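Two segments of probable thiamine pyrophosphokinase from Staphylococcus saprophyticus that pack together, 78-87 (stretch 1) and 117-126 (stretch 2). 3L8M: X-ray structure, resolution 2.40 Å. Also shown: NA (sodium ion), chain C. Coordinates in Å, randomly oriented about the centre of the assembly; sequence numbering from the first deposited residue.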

# COMPACT_ATOMS: atom_id res chain seq x y z
N LEU A 78 3.72 -17.03 21.44
CA LEU A 78 4.67 -16.56 20.45
C LEU A 78 4.92 -17.62 19.37
O LEU A 78 5.07 -17.30 18.20
CB LEU A 78 6.01 -16.19 21.11
CG LEU A 78 7.12 -15.83 20.11
CD1 LEU A 78 6.62 -14.69 19.23
CD2 LEU A 78 8.43 -15.43 20.83
N ALA A 79 4.97 -18.89 19.78
CA ALA A 79 5.23 -19.96 18.81
C ALA A 79 4.09 -20.12 17.82
O ALA A 79 4.31 -20.48 16.66
CB ALA A 79 5.50 -21.28 19.54
N LEU A 80 2.86 -19.86 18.29
CA LEU A 80 1.68 -19.95 17.44
C LEU A 80 1.71 -18.75 16.48
O LEU A 80 1.48 -18.90 15.27
CB LEU A 80 0.41 -19.91 18.30
CG LEU A 80 0.20 -21.01 19.34
CD1 LEU A 80 -1.04 -20.71 20.17
CD2 LEU A 80 0.05 -22.36 18.65
N GLY A 81 1.99 -17.57 17.03
CA GLY A 81 2.05 -16.37 16.21
C GLY A 81 3.00 -16.55 15.05
O GLY A 81 2.71 -16.13 13.93
N ILE A 82 4.14 -17.19 15.32
CA ILE A 82 5.17 -17.45 14.31
C ILE A 82 4.63 -18.38 13.23
O ILE A 82 4.63 -18.05 12.03
CB ILE A 82 6.40 -18.11 14.94
CG1 ILE A 82 7.10 -17.13 15.88
CG2 ILE A 82 7.36 -18.59 13.85
CD1 ILE A 82 7.66 -15.91 15.18
N ASP A 83 4.20 -19.55 13.66
CA ASP A 83 3.65 -20.54 12.75
C ASP A 83 2.52 -19.91 11.92
O ASP A 83 2.46 -20.09 10.70
CB ASP A 83 3.13 -21.73 13.57
CG ASP A 83 2.27 -22.67 12.75
OD1 ASP A 83 2.78 -23.24 11.76
OD2 ASP A 83 1.09 -22.83 13.12
N GLN A 84 1.65 -19.16 12.59
CA GLN A 84 0.55 -18.50 11.90
C GLN A 84 1.02 -17.48 10.88
O GLN A 84 0.30 -17.20 9.92
CB GLN A 84 -0.38 -17.82 12.91
CG GLN A 84 -1.29 -18.78 13.63
CD GLN A 84 -2.15 -19.58 12.67
OE1 GLN A 84 -2.76 -19.03 11.75
NE2 GLN A 84 -2.21 -20.90 12.89
N ALA A 85 2.20 -16.90 11.10
CA ALA A 85 2.73 -15.92 10.15
C ALA A 85 3.31 -16.68 8.96
O ALA A 85 3.16 -16.26 7.81
CB ALA A 85 3.80 -15.04 10.79
N VAL A 86 3.98 -17.79 9.25
CA VAL A 86 4.59 -18.60 8.20
C VAL A 86 3.49 -19.22 7.32
O VAL A 86 3.68 -19.42 6.13
CB VAL A 86 5.50 -19.73 8.80
CG1 VAL A 86 5.92 -20.72 7.72
CG2 VAL A 86 6.77 -19.10 9.39
N LYS A 87 2.33 -19.50 7.91
CA LYS A 87 1.22 -20.07 7.15
C LYS A 87 0.65 -19.08 6.13
O LYS A 87 0.13 -19.48 5.09
CB LYS A 87 0.10 -20.52 8.09
CG LYS A 87 0.30 -21.88 8.70
CD LYS A 87 -0.94 -22.33 9.47
CE LYS A 87 -0.81 -23.78 9.90
NZ LYS A 87 -0.67 -24.64 8.70
N GLU A 117 11.62 -27.34 11.75
CA GLU A 117 10.56 -27.09 10.79
C GLU A 117 10.84 -25.82 9.97
O GLU A 117 10.28 -25.65 8.89
CB GLU A 117 9.23 -26.95 11.52
CG GLU A 117 8.03 -26.65 10.64
CD GLU A 117 6.76 -26.44 11.45
OE1 GLU A 117 6.77 -25.56 12.33
OE2 GLU A 117 5.77 -27.16 11.20
N TYR A 118 11.70 -24.95 10.49
CA TYR A 118 12.02 -23.70 9.80
C TYR A 118 13.34 -23.75 9.03
O TYR A 118 13.57 -22.96 8.12
CB TYR A 118 12.06 -22.54 10.79
CG TYR A 118 10.77 -22.33 11.54
CD1 TYR A 118 9.54 -22.33 10.88
CD2 TYR A 118 10.77 -22.16 12.93
CE1 TYR A 118 8.35 -22.18 11.58
CE2 TYR A 118 9.59 -22.00 13.63
CZ TYR A 118 8.38 -22.01 12.95
OH TYR A 118 7.20 -21.90 13.66
N ALA A 119 14.21 -24.68 9.41
CA ALA A 119 15.51 -24.81 8.75
C ALA A 119 15.34 -25.18 7.28
O ALA A 119 15.91 -24.54 6.40
CB ALA A 119 16.35 -25.85 9.46
N LYS A 120 14.55 -26.22 7.02
CA LYS A 120 14.31 -26.67 5.66
C LYS A 120 13.65 -25.58 4.83
O LYS A 120 14.03 -25.35 3.68
CB LYS A 120 13.43 -27.93 5.68
CG LYS A 120 12.67 -28.13 6.98
CD LYS A 120 12.25 -29.58 7.16
CE LYS A 120 11.84 -29.85 8.60
NZ LYS A 120 11.61 -31.30 8.87
N MSE A 121 12.67 -24.89 5.41
CA MSE A 121 11.99 -23.80 4.72
C MSE A 121 12.95 -22.63 4.56
O MSE A 121 14.05 -22.64 5.12
CB MSE A 121 10.74 -23.39 5.51
CG MSE A 121 9.74 -24.54 5.67
SE MSE A 121 8.28 -24.23 6.90
CE MSE A 121 6.89 -23.79 5.65
N ASN A 122 12.57 -21.63 3.77
CA ASN A 122 13.45 -20.49 3.55
C ASN A 122 12.99 -19.29 4.37
O ASN A 122 12.88 -18.18 3.86
CB ASN A 122 13.47 -20.12 2.06
CG ASN A 122 14.76 -19.43 1.65
OD1 ASN A 122 15.83 -20.03 1.66
ND2 ASN A 122 14.66 -18.15 1.30
N ILE A 123 12.73 -19.53 5.66
CA ILE A 123 12.26 -18.49 6.58
C ILE A 123 13.42 -17.83 7.33
O ILE A 123 14.43 -18.46 7.62
CB ILE A 123 11.27 -19.09 7.60
CG1 ILE A 123 10.75 -18.00 8.55
CG2 ILE A 123 11.94 -20.19 8.38
CD1 ILE A 123 9.71 -17.10 7.93
N ASN A 124 13.26 -16.54 7.64
CA ASN A 124 14.27 -15.78 8.35
C ASN A 124 13.67 -15.14 9.60
O ASN A 124 13.03 -14.09 9.51
CB ASN A 124 14.83 -14.68 7.44
CG ASN A 124 15.83 -13.78 8.14
OD1 ASN A 124 16.04 -12.64 7.74
ND2 ASN A 124 16.47 -14.31 9.18
N ILE A 125 13.86 -15.77 10.75
CA ILE A 125 13.33 -15.26 12.02
C ILE A 125 14.43 -14.57 12.85
O ILE A 125 15.49 -15.15 13.09
CB ILE A 125 12.74 -16.41 12.88
CG1 ILE A 125 11.79 -17.28 12.05
CG2 ILE A 125 12.01 -15.82 14.07
CD1 ILE A 125 10.44 -16.62 11.77
N LYS A 126 14.18 -13.34 13.28
CA LYS A 126 15.14 -12.61 14.11
C LYS A 126 14.46 -12.00 15.35
O LYS A 126 13.36 -11.46 15.25
CB LYS A 126 15.79 -11.47 13.34
CG LYS A 126 16.73 -11.86 12.24
CD LYS A 126 17.28 -10.59 11.60
CE LYS A 126 18.12 -10.92 10.37
NZ LYS A 126 18.68 -9.70 9.72
NA NA C . 14.09 -11.32 9.79
O HOH W 1 6.27 -21.91 16.65

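This is a small, mainly apolar contact in which one side of a helix rests against side chains from a weakly bonded helix, a loop and the start of a strand, with no direct hydrogen bond between the two stretches. Stretch 1 is helical, held by i to i+4 bonds such as Val86 N to Ile82 O (2.9 Å), so Ile82 and Val86 lie one turn apart and both direct their CA-to-CB bonds toward stretch 2. Ile82 CA is 8.8 Å from Ile125 CA and Val86 CA 7.8 Å from Ile123 CA, too far for backbone bonding, so side chains fill the space between.

Val86 has the largest covered area. Its branched side chain reaches three partners: Val86 CG1 lies 3.8 Å from CE of the selenomethionine Met121, while Val86 CG2 is 3.8 Å from Ile123 CD1 and 4.1 Å from Tyr118 CE1. The long, flexible Met121 can span the gap from its loop, and Ile123 extends a methyl to meet the valine. One turn back, Ile82 CG2 packs on the hydroxyl-bearing end of the tyrosine ring, 3.3 Å from Tyr118 OH and 3.7 Å from Tyr118 CZ, and lies 4.2 Å from Ile125 CD1, hydrocarbon against hydrocarbon.

Tyr118 suits its place because it joins an apolar ring to a polar tip. The ring meets Ile82 and Val86 obliquely, and Tyr118 OH lies 3.1 Å from the oxygen of water 1. That water donates to Ala79 O, 2.4 Å from the water oxygen, giving the contact a polar bridge. Beyond the interface, Asn124 O binds sodium NA at 3.0 Å.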